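Side-chain contact in amino acid amide racemase (Ochrobactrum anthropi, PDB 6GIO), which belongs to the class-III aminotransferase family of fold-type I enzymes and binds pyridoxal-5'-phosphate: residues Asp93-Thr98 with Gly102-Trp107. Sequence-based numbering, arbitrary orientation.
Sequences DLLRIT and GERRVW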
ATOM      1  N   ASP C  93      18.928  -6.759   7.748  1.00 24.97           N
ATOM      2  CA  ASP C  93      19.541  -6.955   6.410  1.00 24.67           C
ATOM      3  C   ASP C  93      19.715  -5.647   5.636  1.00 25.14           C
ATOM      4  O   ASP C  93      20.783  -5.425   5.019  1.00 22.40           O
ATOM      5  CB  ASP C  93      18.732  -7.865   5.489  1.00 24.81           C
ATOM      6  CG  ASP C  93      18.659  -9.306   5.968  1.00 26.37           C
ATOM      7  OD1 ASP C  93      19.416  -9.689   6.871  1.00 27.01           O
ATOM      8  OD2 ASP C  93      17.792 -10.067   5.446  1.00 27.38           O
ATOM      9  N   LEU C  94      18.666  -4.805   5.626  1.00 23.98           N
ATOM     10  CA  LEU C  94      18.702  -3.543   4.861  1.00 21.71           C
ATOM     11  C   LEU C  94      19.691  -2.580   5.489  1.00 22.23           C
ATOM     12  O   LEU C  94      20.380  -1.839   4.774  1.00 22.76           O
ATOM     13  CB  LEU C  94      17.340  -2.911   4.800  1.00 21.00           C
ATOM     14  CG  LEU C  94      16.349  -3.626   3.851  1.00 21.08           C
ATOM     15  CD1 LEU C  94      14.928  -3.154   4.117  1.00 21.28           C
ATOM     16  CD2 LEU C  94      16.716  -3.366   2.415  1.00 20.34           C
ATOM     17  N   LEU C  95      19.761  -2.558   6.805  1.00 20.52           N
ATOM     18  CA  LEU C  95      20.832  -1.732   7.460  1.00 23.78           C
ATOM     19  C   LEU C  95      22.230  -2.208   7.105  1.00 24.75           C
ATOM     20  O   LEU C  95      23.092  -1.405   6.788  1.00 28.98           O
ATOM     21  CB  LEU C  95      20.666  -1.680   8.971  1.00 24.38           C
ATOM     22  CG  LEU C  95      19.401  -0.899   9.322  1.00 26.79           C
ATOM     23  CD1 LEU C  95      19.097  -0.913  10.812  1.00 28.34           C
ATOM     24  CD2 LEU C  95      19.476   0.518   8.816  1.00 26.68           C
ATOM     25  N   ARG C  96      22.448  -3.511   7.125  1.00 26.87           N
ATOM     26  CA  ARG C  96      23.724  -4.073   6.777  1.00 29.23           C
ATOM     27  C   ARG C  96      24.107  -3.795   5.316  1.00 28.24           C
ATOM     28  O   ARG C  96      25.231  -3.443   5.059  1.00 27.02           O
ATOM     29  CB  ARG C  96      23.695  -5.594   7.043  1.00 32.68           C
ATOM     30  CG  ARG C  96      25.002  -6.344   6.803  1.00 33.53           C
ATOM     31  CD  ARG C  96      24.866  -7.852   7.086  1.00 36.40           C
ATOM     32  NE  ARG C  96      23.663  -8.416   6.459  1.00 42.35           N
ATOM     33  CZ  ARG C  96      23.582  -8.875   5.206  1.00 41.30           C
ATOM     34  NH1 ARG C  96      24.649  -8.887   4.402  1.00 41.70           N
ATOM     35  NH2 ARG C  96      22.422  -9.336   4.755  1.00 41.74           N
ATOM     36  N   ILE C  97      23.190  -3.970   4.356  1.00 27.00           N
ATOM     37  CA  ILE C  97      23.568  -3.779   2.952  1.00 26.25           C
ATOM     38  C   ILE C  97      23.576  -2.327   2.458  1.00 28.35           C
ATOM     39  O   ILE C  97      23.977  -2.050   1.335  1.00 26.92           O
ATOM     40  CB  ILE C  97      22.712  -4.641   1.983  1.00 25.64           C
ATOM     41  CG1 ILE C  97      21.292  -4.121   1.837  1.00 24.64           C
ATOM     42  CG2 ILE C  97      22.742  -6.094   2.411  1.00 26.20           C
ATOM     43  CD1 ILE C  97      20.566  -4.653   0.595  1.00 24.63           C
ATOM     44  N   THR C  98      23.094  -1.390   3.260  1.00 30.61           N
ATOM     45  CA  THR C  98      23.017  -0.034   2.797  1.00 31.75           C
ATOM     46  C   THR C  98      24.059   0.755   3.578  1.00 33.93           C
ATOM     47  O   THR C  98      24.006   0.821   4.783  1.00 33.43           O
ATOM     48  CB  THR C  98      21.600   0.568   2.972  1.00 32.91           C
ATOM     49  OG1 THR C  98      20.612  -0.301   2.371  1.00 33.27           O
ATOM     50  CG2 THR C  98      21.518   1.943   2.307  1.00 33.00           C
ATOM     51  N   GLY C 102      25.960   6.499  11.814  1.00 40.36           N
ATOM     52  CA  GLY C 102      25.136   6.755  13.010  1.00 35.17           C
ATOM     53  C   GLY C 102      23.953   5.818  13.179  1.00 33.76           C
ATOM     54  O   GLY C 102      23.842   4.807  12.501  1.00 32.10           O
ATOM     55  N   GLU C 103      23.065   6.161  14.107  1.00 32.69           N
ATOM     56  CA  GLU C 103      21.838   5.418  14.319  1.00 32.32           C
ATOM     57  C   GLU C 103      20.849   5.607  13.140  1.00 29.22           C
ATOM     58  O   GLU C 103      20.663   6.723  12.611  1.00 28.06           O
ATOM     59  CB  GLU C 103      21.204   5.841  15.644  1.00 36.13           C
ATOM     60  CG  GLU C 103      22.026   5.474  16.894  1.00 38.10           C
ATOM     61  CD  GLU C 103      21.827   4.023  17.338  1.00 45.32           C
ATOM     62  OE1 GLU C 103      20.787   3.397  16.981  1.00 45.19           O
ATOM     63  OE2 GLU C 103      22.698   3.499  18.068  1.00 45.59           O
ATOM     64  N   ARG C 104      20.275   4.501  12.686  1.00 26.26           N
ATOM     65  CA  ARG C 104      19.308   4.518  11.594  1.00 25.75           C
ATOM     66  C   ARG C 104      18.183   3.533  11.931  1.00 24.03           C
ATOM     67  O   ARG C 104      18.353   2.626  12.760  1.00 25.29           O
ATOM     68  CB  ARG C 104      19.962   4.120  10.267  1.00 25.70           C
ATOM     69  CG  ARG C 104      21.134   5.009   9.873  1.00 27.80           C
ATOM     70  CD  ARG C 104      21.748   4.588   8.555  1.00 29.03           C
ATOM     71  NE  ARG C 104      22.366   3.282   8.686  1.00 28.59           N
ATOM     72  CZ  ARG C 104      22.487   2.389   7.729  1.00 29.35           C
ATOM     73  NH1 ARG C 104      22.057   2.625   6.505  1.00 32.97           N
ATOM     74  NH2 ARG C 104      23.062   1.245   8.006  1.00 33.14           N
ATOM     75  N   ARG C 105      17.030   3.733  11.328  1.00 22.22           N
ATOM     76  CA  ARG C 105      15.910   2.803  11.485  1.00 22.40           C
ATOM     77  C   ARG C 105      15.185   2.644  10.145  1.00 22.45           C
ATOM     78  O   ARG C 105      15.375   3.441   9.189  1.00 19.62           O
ATOM     79  CB  ARG C 105      14.919   3.310  12.515  1.00 22.14           C
ATOM     80  CG  ARG C 105      15.502   3.627  13.882  1.00 23.23           C
ATOM     81  CD  ARG C 105      15.851   2.364  14.634  1.00 24.46           C
ATOM     82  NE  ARG C 105      16.280   2.581  16.005  1.00 26.29           N
ATOM     83  CZ  ARG C 105      17.527   2.836  16.404  1.00 28.56           C
ATOM     84  NH1 ARG C 105      18.501   2.932  15.529  1.00 29.00           N
ATOM     85  NH2 ARG C 105      17.795   2.989  17.706  1.00 27.63           N
ATOM     86  N   VAL C 106      14.314   1.634  10.142  1.00 21.48           N
ATOM     87  CA  VAL C 106      13.604   1.170   8.966  1.00 19.92           C
ATOM     88  C   VAL C 106      12.098   1.175   9.209  1.00 19.76           C
ATOM     89  O   VAL C 106      11.612   0.712  10.241  1.00 22.38           O
ATOM     90  CB  VAL C 106      14.008  -0.247   8.656  1.00 18.78           C
ATOM     91  CG1 VAL C 106      13.417  -0.684   7.315  1.00 18.49           C
ATOM     92  CG2 VAL C 106      15.525  -0.317   8.661  1.00 19.38           C
ATOM     93  N   TRP C 107      11.372   1.739   8.276  1.00 18.83           N
ATOM     94  CA  TRP C 107       9.926   1.660   8.271  1.00 19.00           C
ATOM     95  C   TRP C 107       9.603   0.814   7.097  1.00 17.46           C
ATOM     96  O   TRP C 107      10.250   0.928   6.105  1.00 17.31           O
ATOM     97  CB  TRP C 107       9.355   3.070   8.071  1.00 19.94           C
ATOM     98  CG  TRP C 107       7.899   3.208   7.758  1.00 19.71           C
ATOM     99  CD1 TRP C 107       6.920   3.484   8.640  1.00 19.59           C
ATOM    100  CD2 TRP C 107       7.277   3.173   6.446  1.00 19.86           C
ATOM    101  NE1 TRP C 107       5.712   3.583   7.978  1.00 21.72           N
ATOM    102  CE2 TRP C 107       5.907   3.415   6.632  1.00 20.21           C
ATOM    103  CE3 TRP C 107       7.754   2.952   5.132  1.00 20.82           C
ATOM    104  CZ2 TRP C 107       4.991   3.462   5.565  1.00 19.47           C
ATOM    105  CZ3 TRP C 107       6.804   2.976   4.054  1.00 20.03           C
ATOM    106  CH2 TRP C 107       5.452   3.222   4.306  1.00 19.16           C
TER
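R104 NH2 is bonded to two backbone carbonyls, of L95 on helix 85-97 and of T98. The stronger bond of R104 NH2, 2.9 Å, runs to L95 O. The N-H...O angle is 148°, and the acceptor lies close to the guanidinium plane. The second, to T98 O, is weak. R104 NH1 also reaches T98 O in a weak bond of 3.2 Å, so this one oxygen receives both terminal nitrogens. Together the one good and two weak bonds limit the rotation of the guanidinium. The cation also lies near the C-terminal part of the helix, whose dipole would probably favour it. The R104 chain is extended at chi2 but bends at chi3 (-66°), and this turns its end toward the helix. L95 CD2 sits over the centre of one face of the R104 guanidinium, 3.7 Å from R104 CZ. The same residue therefore offers R104 its carbonyl at the edge and a methyl on the face. Helix 85-97 here packs against strand 104-109, an outer strand within this chain of the large mixed sheet of the PLP-dependent aminotransferase fold. The short loop between them reverses the chain, and the N-to-C directions of segments 93-97 and 104-107 differ by 131°. Further along the strand, V106 CG2 meets L95 CG at 4.0 Å. L94 CD1 makes a looser apolar contact with V106 CG1, 4.3 Å away. T98 OG1 turns back to bond L94 O at 2.9 Å, which ties T98 back to the helix. V279 of neighbouring strand 276-281 touches both L95 and R104. On the second subunit, V14 packs on L95.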